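Long-range contacts in copper induced nitroreductase D (Lactococcus lactis, PDB 4BNB), which binds flavin mononucleotide and probably works as a flavin-dependent oxidoreductase of the nitroreductase family: residues 8-13 / 186-191; 54-59 / 90-95; 13-18 / 175-180. All coordinates share one frame; numbering follows the deposited sequence. Where two conformers were deposited one is given.

Overall arrangement
Contact 1 closes the longest span of chain, from the loop after helix 2-8 to the loop after strand 170-181. Contact 3, which shares Tyr13 with it, lies within that span and pairs strand 15-16 with strand 170-181, while contact 2, between helices 52-72 and 87-92, falls within the span bounded by contact 3. The centres of contacts 2 and 3 are about 9 Å apart, those of contacts 1 and 3 about 15 Å and those of contacts 1 and 2 about 23 Å. Arg17 ties contact 3 to contact 2 through a salt bridge to Asp56. Tyr13 (contacts 1 and 3) and Phe91 (contact 2) both touch bound 4-nitroquinoline 1-oxide, and contact 1 also holds the FMN phosphate.

Contact 1: residues 8-13 / 186-191; sequences NRRTIY and GEKTFM. With FMN (flavin mononucleotide), chain B; YHX (4-nitroquinoline 1-oxide), chain D.
Arg10 reaches over to the 186-191 loop and gives its NH2 to the carbonyl oxygen of Gly186, 2.8 Å from N to O. The donor stands above the carbonyl plane. A water bridges the same two residues, accepting from Arg10 NH1 and donating to Gly186 O, which therefore takes two bonds. Bends at chi2 (-68°) and chi3 (-55°) fold the Arg10 chain back so that NE meets the phosphate oxygen O3P of FMN at 2.7 Å. Lys188 crosses this guanidinium, its CE over one face toward the rim and its CB 3.5 Å from Arg10 NH2.

The two segments thus form the phosphate site of a nitroreductase-family flavoprotein, with two arginines from the loop after helix 2-8 and a lysine from the loop after strand 170-181. Lys188 NZ donates to O1P of FMN at 2.7 Å, and Arg9 NH2 donates to that same oxygen. Arg9 meets the phosphate edge-on, NH1 bonding O2P almost straight at 173°. The phosphate would be expected to offset the positive charge gathered here. Thr11 completes the grip with its backbone N on O3P and OG1 on O2P, and Asn41 of the second subunit packs against Lys188.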
loop_
_atom_site.group_PDB
_atom_site.type_symbol
_atom_site.label_atom_id
_atom_site.label_comp_id
_atom_site.label_asym_id
_atom_site.label_seq_id
_atom_site.Cartn_x
_atom_site.Cartn_y
_atom_site.Cartn_z
ATOM N N ASN A 8 -2.507 15.769 -3.242
ATOM C CA ASN A 8 -1.349 16.443 -3.826
ATOM C C ASN A 8 -0.388 15.492 -4.532
ATOM O O ASN A 8 0.354 15.902 -5.425
ATOM C CB ASN A 8 -0.587 17.228 -2.754
ATOM C CG ASN A 8 -1.283 18.519 -2.368
ATOM O OD1 ASN A 8 -2.150 19.010 -3.090
ATOM N ND2 ASN A 8 -0.897 19.082 -1.228
ATOM N N ARG A 9 -0.396 14.224 -4.127
ATOM C CA ARG A 9 0.460 13.224 -4.759
ATOM C C ARG A 9 -0.112 12.856 -6.118
ATOM O O ARG A 9 -1.261 12.431 -6.219
ATOM C CB ARG A 9 0.571 11.962 -3.904
ATOM C CG ARG A 9 1.487 10.893 -4.505
ATOM C CD ARG A 9 0.905 9.491 -4.365
ATOM N NE ARG A 9 -0.465 9.441 -4.861
ATOM C CZ ARG A 9 -0.801 9.310 -6.140
ATOM N NH1 ARG A 9 0.136 9.193 -7.075
ATOM N NH2 ARG A 9 -2.078 9.293 -6.486
ATOM N N ARG A 10 0.692 13.023 -7.161
ATOM C CA ARG A 10 0.271 12.667 -8.508
ATOM C C ARG A 10 1.440 12.092 -9.292
ATOM O O ARG A 10 2.603 12.284 -8.936
ATOM C CB ARG A 10 -0.288 13.886 -9.246
ATOM C CG ARG A 10 -1.571 14.465 -8.653
ATOM C CD ARG A 10 -2.765 13.529 -8.807
ATOM N NE ARG A 10 -2.986 13.145 -10.198
ATOM C CZ ARG A 10 -3.569 13.912 -11.113
ATOM N NH1 ARG A 10 -4.005 15.124 -10.799
ATOM N NH2 ARG A 10 -3.710 13.466 -12.352
ATOM N N THR A 11 1.115 11.384 -10.365
ATOM C CA THR A 11 2.113 10.905 -11.301
ATOM C C THR A 11 2.611 12.083 -12.126
ATOM O O THR A 11 1.837 12.731 -12.833
ATOM C CB THR A 11 1.528 9.817 -12.218
ATOM O OG1 THR A 11 1.323 8.620 -11.458
ATOM C CG2 THR A 11 2.460 9.518 -13.386
ATOM N N ILE A 12 3.902 12.371 -11.998
ATOM C CA ILE A 12 4.548 13.446 -12.738
ATOM C C ILE A 12 5.651 12.848 -13.594
ATOM O O ILE A 12 6.632 12.319 -13.068
ATOM C CB ILE A 12 5.175 14.482 -11.784
ATOM C CG1 ILE A 12 4.117 15.049 -10.830
ATOM C CG2 ILE A 12 5.857 15.595 -12.572
ATOM C CD1 ILE A 12 3.034 15.864 -11.511
ATOM N N TYR A 13 5.489 12.928 -14.911
ATOM C CA TYR A 13 6.468 12.358 -15.831
ATOM C C TYR A 13 7.566 13.358 -16.190
ATOM O O TYR A 13 8.708 12.969 -16.436
ATOM C CB TYR A 13 5.781 11.846 -17.099
ATOM C CG TYR A 13 4.927 10.621 -16.860
ATOM C CD1 TYR A 13 5.494 9.439 -16.403
ATOM C CD2 TYR A 13 3.559 10.645 -17.094
ATOM C CE1 TYR A 13 4.721 8.314 -16.180
ATOM C CE2 TYR A 13 2.777 9.522 -16.875
ATOM C CZ TYR A 13 3.365 8.361 -16.418
ATOM O OH TYR A 13 2.594 7.240 -16.200
ATOM N N GLY A 186 -1.334 15.116 -15.530
ATOM C CA GLY A 186 -2.387 15.074 -16.525
ATOM C C GLY A 186 -3.759 15.013 -15.884
ATOM O O GLY A 186 -3.892 15.059 -14.660
ATOM N N GLU A 187 -4.786 14.910 -16.719
ATOM C CA GLU A 187 -6.154 14.764 -16.239
ATOM C C GLU A 187 -6.364 13.360 -15.684
ATOM O O GLU A 187 -5.733 12.405 -16.140
ATOM C CB GLU A 187 -7.135 15.027 -17.377
ATOM C CG GLU A 187 -7.185 16.477 -17.825
ATOM C CD GLU A 187 -7.978 16.665 -19.103
ATOM O OE1 GLU A 187 -8.554 15.675 -19.606
ATOM O OE2 GLU A 187 -8.023 17.807 -19.606
ATOM N N LYS A 188 -7.242 13.241 -14.692
ATOM C CA LYS A 188 -7.548 11.944 -14.096
ATOM C C LYS A 188 -9.027 11.838 -13.745
ATOM O O LYS A 188 -9.615 12.770 -13.200
ATOM C CB LYS A 188 -6.698 11.708 -12.843
ATOM C CG LYS A 188 -6.947 10.355 -12.193
ATOM C CD LYS A 188 -5.948 10.049 -11.085
ATOM C CE LYS A 188 -6.142 10.955 -9.883
ATOM N NZ LYS A 188 -5.449 10.416 -8.678
ATOM N N THR A 189 -9.621 10.691 -14.056
ATOM C CA THR A 189 -11.025 10.449 -13.750
ATOM C C THR A 189 -11.170 9.564 -12.517
ATOM O O THR A 189 -10.205 8.939 -12.067
ATOM C CB THR A 189 -11.755 9.779 -14.930
ATOM O OG1 THR A 189 -11.130 8.527 -15.237
ATOM C CG2 THR A 189 -11.721 10.675 -16.160
ATOM N N PHE A 190 -12.384 9.522 -11.977
ATOM C CA PHE A 190 -12.696 8.704 -10.813
ATOM C C PHE A 190 -13.972 7.912 -11.069
ATOM O O PHE A 190 -14.880 8.392 -11.756
ATOM C CB PHE A 190 -12.898 9.586 -9.575
ATOM C CG PHE A 190 -11.722 10.465 -9.249
ATOM C CD1 PHE A 190 -11.596 11.719 -9.824
ATOM C CD2 PHE A 190 -10.750 10.043 -8.359
ATOM C CE1 PHE A 190 -10.517 12.532 -9.525
ATOM C CE2 PHE A 190 -9.670 10.852 -8.054
ATOM C CZ PHE A 190 -9.553 12.095 -8.636
ATOM N N MET A 191 -14.032 6.699 -10.525
ATOM C CA MET A 191 -15.253 5.898 -10.514
ATOM C C MET A 191 -16.411 6.605 -9.832
ATOM O O MET A 191 -16.221 7.530 -9.048
ATOM C CB MET A 191 -15.035 4.624 -9.706
ATOM C CG MET A 191 -14.272 3.524 -10.371
ATOM S SD MET A 191 -14.259 2.132 -9.235
ATOM C CE MET A 191 -15.973 1.626 -9.286
HETATM N N1 FMN B . 2.669 4.448 -13.812
HETATM C C2 FMN B . 3.671 4.227 -14.912
HETATM O O2 FMN B . 3.929 5.117 -15.650
HETATM N N3 FMN B . 4.297 2.943 -15.063
HETATM C C4 FMN B . 4.002 1.903 -14.214
HETATM O O4 FMN B . 4.581 0.868 -14.303
HETATM C C4A FMN B . 3.019 2.114 -13.143
HETATM N N5 FMN B . 2.711 1.168 -12.356
HETATM C C5A FMN B . 1.862 1.451 -11.142
HETATM C C6 FMN B . 1.673 0.357 -10.104
HETATM C C7 FMN B . 0.947 0.582 -9.023
HETATM C C7M FMN B . 0.763 -0.530 -7.995
HETATM C C8 FMN B . 0.295 1.952 -8.811
HETATM C C8M FMN B . -0.497 2.206 -7.533
HETATM C C9 FMN B . 0.446 2.910 -9.719
HETATM C C9A FMN B . 1.280 2.651 -10.970
HETATM N N10 FMN B . 1.448 3.676 -11.971
HETATM C C10 FMN B . 2.371 3.459 -12.992
HETATM C "C1'" FMN B . 0.829 4.981 -11.816
HETATM C "C2'" FMN B . -0.682 4.876 -12.019
HETATM O "O2'" FMN B . -0.981 4.719 -13.380
HETATM C "C3'" FMN B . -1.301 6.159 -11.466
HETATM O "O3'" FMN B . -1.055 6.160 -10.085
HETATM C "C4'" FMN B . -2.809 6.225 -11.725
HETATM O "O4'" FMN B . -3.064 6.409 -13.093
HETATM C "C5'" FMN B . -3.404 7.394 -10.937
HETATM O "O5'" FMN B . -2.790 8.597 -11.323
HETATM P P FMN B . -1.992 9.533 -10.228
HETATM O O1P FMN B . -2.879 9.799 -9.094
HETATM O O2P FMN B . -0.666 8.731 -9.698
HETATM O O3P FMN B . -1.570 10.930 -10.983
HETATM O O01 YHX D . 8.488 11.228 -20.386
HETATM N N02 YHX D . 8.027 10.078 -20.002
HETATM O O03 YHX D . 8.804 9.273 -19.517
HETATM C C04 YHX D . 6.623 9.813 -20.162
HETATM C C05 YHX D . 5.820 10.858 -20.641
HETATM C C06 YHX D . 4.448 10.677 -20.822
HETATM N N07 YHX D . 3.874 9.502 -20.540
HETATM O O08 YHX D . 2.599 9.352 -20.714
HETATM C C09 YHX D . 4.623 8.447 -20.069
HETATM C C10 YHX D . 5.972 8.552 -19.867
HETATM C C11 YHX D . 6.674 7.404 -19.371
HETATM C C12 YHX D . 5.998 6.213 -19.103
HETATM C C13 YHX D . 4.623 6.122 -19.314
HETATM C C14 YHX D . 3.932 7.226 -19.791
HETATM O O HOH W 1 -5.309 17.074 -12.608
HETATM O O HOH W 2 -0.318 12.521 -14.458
#

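Contact 2: residues 54-59 / 90-95; sequences AQDKLW and GFKAAF. With YHX (4-nitroquinoline 1-oxide), chain D.
Trp59 and Lys92 bring helices 52-72 and 87-92 together, with their CA atoms 5.7 Å apart. Phe91 sets its CB squarely over the six-membered ring of Trp59, 3.5 Å from the centroid and 3° off the normal, a CH-pi contact. The two rings meet obliquely, their planes at 36°, and Phe91 CD2 lies 3.5 Å from Trp59 CZ3. Leu58 CD2, from the same helix as Trp59, lies against the opposite face of the indole, toward its rim, and the indole NE1 is bonded to Thr97.

Gln55 turns at chi2 (72°) to bring its amide to the carbonyl of Lys92. Its NE2 donates to Lys92 O at 3.3 Å, from above the carbonyl plane, while Phe91 O lies 2.9 Å from NE2; OE1 is taken by Thr97. The extended Lys92 chain passes Asp56 obliquely, CE resting 3.5 Å from OD1. Their charges are not paired with each other: Lys92 NZ bridges to Asp60 and Asp56 OD1 to Arg17.

At the far end of its ring, Phe91 CZ touches C11 of 4-nitroquinoline 1-oxide at 3.5 Å, and nitro oxygen O03 lies over one face of the Phe91 ring, toward its rim. Backed by Trp59, Phe91 is a wall of the ligand pocket in this nitroreductase fold, where Phe91, from helix 87-92, lines the ligand site near the flavin and packs on Trp59 of helix 52-72.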
loop_
_atom_site.group_PDB
_atom_site.type_symbol
_atom_site.label_atom_id
_atom_site.label_comp_id
_atom_site.label_asym_id
_atom_site.label_seq_id
_atom_site.Cartn_x
_atom_site.Cartn_y
_atom_site.Cartn_z
ATOM N N ALA A 54 24.839 7.755 -10.244
ATOM C CA ALA A 54 24.170 6.464 -10.129
ATOM C C ALA A 54 22.833 6.488 -10.861
ATOM O O ALA A 54 22.423 5.497 -11.463
ATOM C CB ALA A 54 23.968 6.096 -8.667
ATOM N N GLN A 55 22.156 7.629 -10.798
ATOM C CA GLN A 55 20.909 7.831 -11.526
ATOM C C GLN A 55 21.164 7.737 -13.035
ATOM O O GLN A 55 20.429 7.063 -13.755
ATOM C CB GLN A 55 20.297 9.184 -11.136
ATOM C CG GLN A 55 19.261 9.755 -12.103
ATOM C CD GLN A 55 17.942 9.011 -12.083
ATOM O OE1 GLN A 55 17.778 8.024 -11.370
ATOM N NE2 GLN A 55 16.986 9.489 -12.870
ATOM N N ASP A 56 22.219 8.394 -13.511
ATOM C CA ASP A 56 22.589 8.293 -14.919
ATOM C C ASP A 56 22.892 6.843 -15.292
ATOM O O ASP A 56 22.461 6.355 -16.336
ATOM C CB ASP A 56 23.815 9.158 -15.218
ATOM C CG ASP A 56 23.534 10.643 -15.090
ATOM O OD1 ASP A 56 22.350 11.035 -15.116
ATOM O OD2 ASP A 56 24.508 11.421 -14.983
ATOM N N LYS A 57 23.634 6.158 -14.429
ATOM C CA LYS A 57 24.074 4.797 -14.715
ATOM C C LYS A 57 22.902 3.828 -14.823
ATOM O O LYS A 57 22.865 2.986 -15.719
ATOM C CB LYS A 57 25.053 4.313 -13.645
ATOM C CG LYS A 57 25.521 2.879 -13.860
ATOM C CD LYS A 57 26.618 2.475 -12.887
ATOM C CE LYS A 57 27.914 3.215 -13.165
ATOM N NZ LYS A 57 29.038 2.697 -12.339
ATOM N N LEU A 58 21.945 3.942 -13.910
ATOM C CA LEU A 58 20.799 3.043 -13.919
ATOM C C LEU A 58 20.133 3.057 -15.287
ATOM O O LEU A 58 19.917 2.011 -15.896
ATOM C CB LEU A 58 19.784 3.443 -12.845
ATOM C CG LEU A 58 18.473 2.648 -12.863
ATOM C CD1 LEU A 58 18.736 1.163 -12.650
ATOM C CD2 LEU A 58 17.496 3.173 -11.820
ATOM N N TRP A 59 19.818 4.248 -15.775
ATOM C CA TRP A 59 19.006 4.374 -16.977
ATOM C C TRP A 59 19.800 4.188 -18.270
ATOM O O TRP A 59 19.316 3.554 -19.205
ATOM C CB TRP A 59 18.247 5.702 -16.949
ATOM C CG TRP A 59 17.246 5.693 -15.837
ATOM C CD1 TRP A 59 17.374 6.269 -14.605
ATOM C CD2 TRP A 59 15.980 5.028 -15.842
ATOM N NE1 TRP A 59 16.256 6.012 -13.847
ATOM C CE2 TRP A 59 15.385 5.253 -14.585
ATOM C CE3 TRP A 59 15.287 4.270 -16.790
ATOM C CZ2 TRP A 59 14.132 4.748 -14.254
ATOM C CZ3 TRP A 59 14.042 3.773 -16.461
ATOM C CH2 TRP A 59 13.477 4.014 -15.205
ATOM N N GLY A 90 13.604 10.731 -20.311
ATOM C CA GLY A 90 12.756 11.441 -19.369
ATOM C C GLY A 90 12.901 10.924 -17.948
ATOM O O GLY A 90 12.823 11.690 -16.987
ATOM N N PHE A 91 13.101 9.617 -17.808
ATOM C CA PHE A 91 13.354 9.024 -16.503
ATOM C C PHE A 91 14.745 9.412 -16.012
ATOM O O PHE A 91 14.926 9.785 -14.855
ATOM C CB PHE A 91 13.235 7.500 -16.575
ATOM C CG PHE A 91 11.850 7.015 -16.897
ATOM C CD1 PHE A 91 10.737 7.640 -16.356
ATOM C CD2 PHE A 91 11.661 5.934 -17.742
ATOM C CE1 PHE A 91 9.463 7.192 -16.653
ATOM C CE2 PHE A 91 10.391 5.484 -18.041
ATOM C CZ PHE A 91 9.291 6.115 -17.498
ATOM N N LYS A 92 15.727 9.333 -16.902
ATOM C CA LYS A 92 17.095 9.682 -16.547
ATOM C C LYS A 92 17.197 11.145 -16.131
ATOM O O LYS A 92 17.972 11.490 -15.240
ATOM C CB LYS A 92 18.035 9.417 -17.722
ATOM C CG LYS A 92 19.469 9.834 -17.454
ATOM C CD LYS A 92 20.327 9.721 -18.699
ATOM C CE LYS A 92 21.633 10.473 -18.529
ATOM N NZ LYS A 92 22.382 10.576 -19.809
ATOM N N ALA A 93 16.405 11.998 -16.775
ATOM C CA ALA A 93 16.479 13.439 -16.545
ATOM C C ALA A 93 16.053 13.818 -15.128
ATOM O O ALA A 93 16.341 14.921 -14.663
ATOM C CB ALA A 93 15.631 14.176 -17.568
ATOM N N ALA A 94 15.363 12.904 -14.453
ATOM C CA ALA A 94 14.937 13.122 -13.076
ATOM C C ALA A 94 16.134 13.208 -12.130
ATOM O O ALA A 94 17.267 12.909 -12.511
ATOM C CB ALA A 94 14.001 12.009 -12.641
ATOM N N PHE A 95 15.872 13.614 -10.893
ATOM C CA PHE A 95 16.928 13.767 -9.898
ATOM C C PHE A 95 17.431 12.420 -9.385
ATOM O O PHE A 95 18.625 12.242 -9.144
ATOM C CB PHE A 95 16.434 14.615 -8.723
ATOM C CG PHE A 95 17.484 14.862 -7.685
ATOM C CD1 PHE A 95 18.419 15.867 -7.859
ATOM C CD2 PHE A 95 17.546 14.086 -6.541
ATOM C CE1 PHE A 95 19.393 16.093 -6.914
ATOM C CE2 PHE A 95 18.520 14.307 -5.593
ATOM C CZ PHE A 95 19.441 15.313 -5.777
HETATM O O01 YHX D . 8.488 11.228 -20.386
HETATM N N02 YHX D . 8.027 10.078 -20.002
HETATM O O03 YHX D . 8.804 9.273 -19.517
HETATM C C04 YHX D . 6.623 9.813 -20.162
HETATM C C05 YHX D . 5.820 10.858 -20.641
HETATM C C06 YHX D . 4.448 10.677 -20.822
HETATM N N07 YHX D . 3.874 9.502 -20.540
HETATM O O08 YHX D . 2.599 9.352 -20.714
HETATM C C09 YHX D . 4.623 8.447 -20.069
HETATM C C10 YHX D . 5.972 8.552 -19.867
HETATM C C11 YHX D . 6.674 7.404 -19.371
HETATM C C12 YHX D . 5.998 6.213 -19.103
HETATM C C13 YHX D . 4.623 6.122 -19.314
HETATM C C14 YHX D . 3.932 7.226 -19.791
#

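Contact 3: residues 13-18 / 175-180; sequences YALGRN and QLVFGS. With YHX (4-nitroquinoline 1-oxide), chain D; FMN (flavin mononucleotide), chain B.
Gly16 and Ser180 form an antiparallel hydrogen-bonded pair that adds the short strand 15-16 to the sheet beside strand 170-181. Gly16 N donates to Ser180 O at 2.9 Å, and Ser180 N returns a bond to Gly16 O at 3.0 Å. Each carbonyl also has a C-H neighbour, Leu15 CA on Ser180 O and Gly179 CA on Gly16 O. The backbones come close here, with Gly179 CA 3.4 Å from Gly16 O.

Ser180 OG sits between its own backbone N and carbonyl carbon (chi1 55°), which turns it toward the chain beyond the bridge. There it accepts from Asn18 N at 3.1 Å, and it is also hydrogen-bonded to Glu182. Asn18 CB packs alongside at 3.5 Å from OG. Earlier in each strand, Leu15 CD1 lies 3.5 Å from Val177 O and 4.0 Å from Val177 CG1. Arg17 NH2 and NE are hydrogen-bonded to Lys92 O and Ala94 O.

Tyr13, in the loop just before strand 15-16, donates OH to FMN O2 at 2.6 Å with that oxygen at its ring edge, and 4-nitroquinoline 1-oxide lies over its face, C09 above the ring centre. A leucine here would probably leave FMN O2 without this donor and the quinoline without its flat partner. At the bridge, the backbone N-H and C=O groups of Gly16 and Ser180 bond each other, and Ser180 OG engages Asn18 N and Glu182, so the end of strand 15-16 is held by polar bonds.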
loop_
_atom_site.group_PDB
_atom_site.type_symbol
_atom_site.label_atom_id
_atom_site.label_comp_id
_atom_site.label_asym_id
_atom_site.label_seq_id
_atom_site.Cartn_x
_atom_site.Cartn_y
_atom_site.Cartn_z
ATOM N N TYR A 13 5.489 12.928 -14.911
ATOM C CA TYR A 13 6.468 12.358 -15.831
ATOM C C TYR A 13 7.566 13.358 -16.190
ATOM O O TYR A 13 8.708 12.969 -16.436
ATOM C CB TYR A 13 5.781 11.846 -17.099
ATOM C CG TYR A 13 4.927 10.621 -16.860
ATOM C CD1 TYR A 13 5.494 9.439 -16.403
ATOM C CD2 TYR A 13 3.559 10.645 -17.094
ATOM C CE1 TYR A 13 4.721 8.314 -16.180
ATOM C CE2 TYR A 13 2.777 9.522 -16.875
ATOM C CZ TYR A 13 3.365 8.361 -16.418
ATOM O OH TYR A 13 2.594 7.240 -16.200
ATOM N N ALA A 14 7.216 14.639 -16.220
ATOM C CA ALA A 14 8.173 15.688 -16.553
ATOM C C ALA A 14 8.942 16.104 -15.306
ATOM O O ALA A 14 8.485 16.951 -14.532
ATOM C CB ALA A 14 7.459 16.881 -17.159
ATOM N N LEU A 15 10.113 15.504 -15.120
ATOM C CA LEU A 15 10.908 15.716 -13.917
ATOM C C LEU A 15 12.288 16.285 -14.232
ATOM O O LEU A 15 12.870 15.996 -15.281
ATOM C CB LEU A 15 11.060 14.399 -13.151
ATOM C CG LEU A 15 9.764 13.797 -12.605
ATOM C CD1 LEU A 15 10.022 12.417 -12.022
ATOM C CD2 LEU A 15 9.138 14.712 -11.562
ATOM N N GLY A 16 12.805 17.096 -13.312
ATOM C CA GLY A 16 14.135 17.665 -13.441
ATOM C C GLY A 16 14.947 17.515 -12.167
ATOM O O GLY A 16 14.603 16.724 -11.287
ATOM N N ARG A 17 16.019 18.294 -12.058
ATOM C CA ARG A 17 16.969 18.141 -10.960
ATOM C C ARG A 17 17.081 19.402 -10.111
ATOM O O ARG A 17 18.073 19.604 -9.412
ATOM C CB ARG A 17 18.333 17.747 -11.522
ATOM C CG ARG A 17 18.253 16.502 -12.380
ATOM C CD ARG A 17 19.613 15.946 -12.727
ATOM N NE ARG A 17 19.491 14.645 -13.373
ATOM C CZ ARG A 17 20.516 13.931 -13.825
ATOM N NH1 ARG A 17 21.756 14.387 -13.707
ATOM N NH2 ARG A 17 20.300 12.756 -14.398
ATOM N N ASN A 18 16.048 20.236 -10.159
ATOM C CA ASN A 18 15.994 21.458 -9.366
ATOM C C ASN A 18 15.561 21.123 -7.939
ATOM O O ASN A 18 14.472 21.497 -7.496
ATOM C CB ASN A 18 15.028 22.451 -10.019
ATOM C CG ASN A 18 14.952 23.780 -9.291
ATOM O OD1 ASN A 18 15.888 24.188 -8.603
ATOM N ND2 ASN A 18 13.823 24.470 -9.449
ATOM N N GLN A 175 10.184 0.941 -9.145
ATOM C CA GLN A 175 11.178 2.005 -9.193
ATOM C C GLN A 175 10.490 3.361 -9.255
ATOM O O GLN A 175 9.848 3.699 -10.252
ATOM C CB GLN A 175 12.102 1.835 -10.399
ATOM C CG GLN A 175 12.762 0.470 -10.487
ATOM C CD GLN A 175 11.896 -0.539 -11.209
ATOM O OE1 GLN A 175 11.477 -0.308 -12.338
ATOM N NE2 GLN A 175 11.618 -1.662 -10.554
ATOM N N LEU A 176 10.633 4.133 -8.185
ATOM C CA LEU A 176 10.008 5.444 -8.097
ATOM C C LEU A 176 10.987 6.528 -8.540
ATOM O O LEU A 176 11.929 6.865 -7.823
ATOM C CB LEU A 176 9.533 5.707 -6.668
ATOM C CG LEU A 176 8.648 6.934 -6.466
ATOM C CD1 LEU A 176 7.290 6.733 -7.126
ATOM C CD2 LEU A 176 8.491 7.232 -4.980
ATOM N N VAL A 177 10.760 7.051 -9.740
ATOM C CA VAL A 177 11.564 8.127 -10.297
ATOM C C VAL A 177 11.056 9.458 -9.754
ATOM O O VAL A 177 9.853 9.705 -9.749
ATOM C CB VAL A 177 11.472 8.135 -11.830
ATOM C CG1 VAL A 177 12.371 9.212 -12.419
ATOM C CG2 VAL A 177 11.836 6.766 -12.389
ATOM N N PHE A 178 11.964 10.311 -9.293
ATOM C CA PHE A 178 11.557 11.538 -8.617
ATOM C C PHE A 178 12.466 12.726 -8.928
ATOM O O PHE A 178 13.632 12.566 -9.297
ATOM C CB PHE A 178 11.479 11.307 -7.099
ATOM C CG PHE A 178 12.819 11.225 -6.420
ATOM C CD1 PHE A 178 13.524 10.034 -6.387
ATOM C CD2 PHE A 178 13.365 12.340 -5.805
ATOM C CE1 PHE A 178 14.758 9.956 -5.760
ATOM C CE2 PHE A 178 14.598 12.269 -5.177
ATOM C CZ PHE A 178 15.296 11.077 -5.157
ATOM N N GLY A 179 11.915 13.923 -8.777
ATOM C CA GLY A 179 12.663 15.138 -9.028
ATOM C C GLY A 179 11.771 16.360 -8.996
ATOM O O GLY A 179 10.643 16.312 -8.503
ATOM N N SER A 180 12.283 17.465 -9.522
ATOM C CA SER A 180 11.515 18.702 -9.593
ATOM C C SER A 180 10.409 18.593 -10.638
ATOM O O SER A 180 10.581 17.961 -11.680
ATOM C CB SER A 180 12.430 19.885 -9.910
ATOM O OG SER A 180 13.176 19.666 -11.095
HETATM O O01 YHX D . 8.488 11.228 -20.386
HETATM N N02 YHX D . 8.027 10.078 -20.002
HETATM O O03 YHX D . 8.804 9.273 -19.517
HETATM C C04 YHX D . 6.623 9.813 -20.162
HETATM C C05 YHX D . 5.820 10.858 -20.641
HETATM C C06 YHX D . 4.448 10.677 -20.822
HETATM N N07 YHX D . 3.874 9.502 -20.540
HETATM O O08 YHX D . 2.599 9.352 -20.714
HETATM C C09 YHX D . 4.623 8.447 -20.069
HETATM C C10 YHX D . 5.972 8.552 -19.867
HETATM C C11 YHX D . 6.674 7.404 -19.371
HETATM C C12 YHX D . 5.998 6.213 -19.103
HETATM C C13 YHX D . 4.623 6.122 -19.314
HETATM C C14 YHX D . 3.932 7.226 -19.791
HETATM N N1 FMN B . 2.669 4.448 -13.812
HETATM C C2 FMN B . 3.671 4.227 -14.912
HETATM O O2 FMN B . 3.929 5.117 -15.650
HETATM N N3 FMN B . 4.297 2.943 -15.063
HETATM C C4 FMN B . 4.002 1.903 -14.214
HETATM O O4 FMN B . 4.581 0.868 -14.303
HETATM C C4A FMN B . 3.019 2.114 -13.143
HETATM N N5 FMN B . 2.711 1.168 -12.356
HETATM C C5A FMN B . 1.862 1.451 -11.142
HETATM C C6 FMN B . 1.673 0.357 -10.104
HETATM C C7 FMN B . 0.947 0.582 -9.023
HETATM C C7M FMN B . 0.763 -0.530 -7.995
HETATM C C8 FMN B . 0.295 1.952 -8.811
HETATM C C8M FMN B . -0.497 2.206 -7.533
HETATM C C9 FMN B . 0.446 2.910 -9.719
HETATM C C9A FMN B . 1.280 2.651 -10.970
HETATM N N10 FMN B . 1.448 3.676 -11.971
HETATM C C10 FMN B . 2.371 3.459 -12.992
HETATM C "C1'" FMN B . 0.829 4.981 -11.816
HETATM C "C2'" FMN B . -0.682 4.876 -12.019
HETATM O "O2'" FMN B . -0.981 4.719 -13.380
HETATM C "C3'" FMN B . -1.301 6.159 -11.466
HETATM O "O3'" FMN B . -1.055 6.160 -10.085
HETATM C "C4'" FMN B . -2.809 6.225 -11.725
HETATM O "O4'" FMN B . -3.064 6.409 -13.093
HETATM C "C5'" FMN B . -3.404 7.394 -10.937
HETATM O "O5'" FMN B . -2.790 8.597 -11.323
HETATM P P FMN B . -1.992 9.533 -10.228
HETATM O O1P FMN B . -2.879 9.799 -9.094
HETATM O O2P FMN B . -0.666 8.731 -9.698
HETATM O O3P FMN B . -1.570 10.930 -10.983
#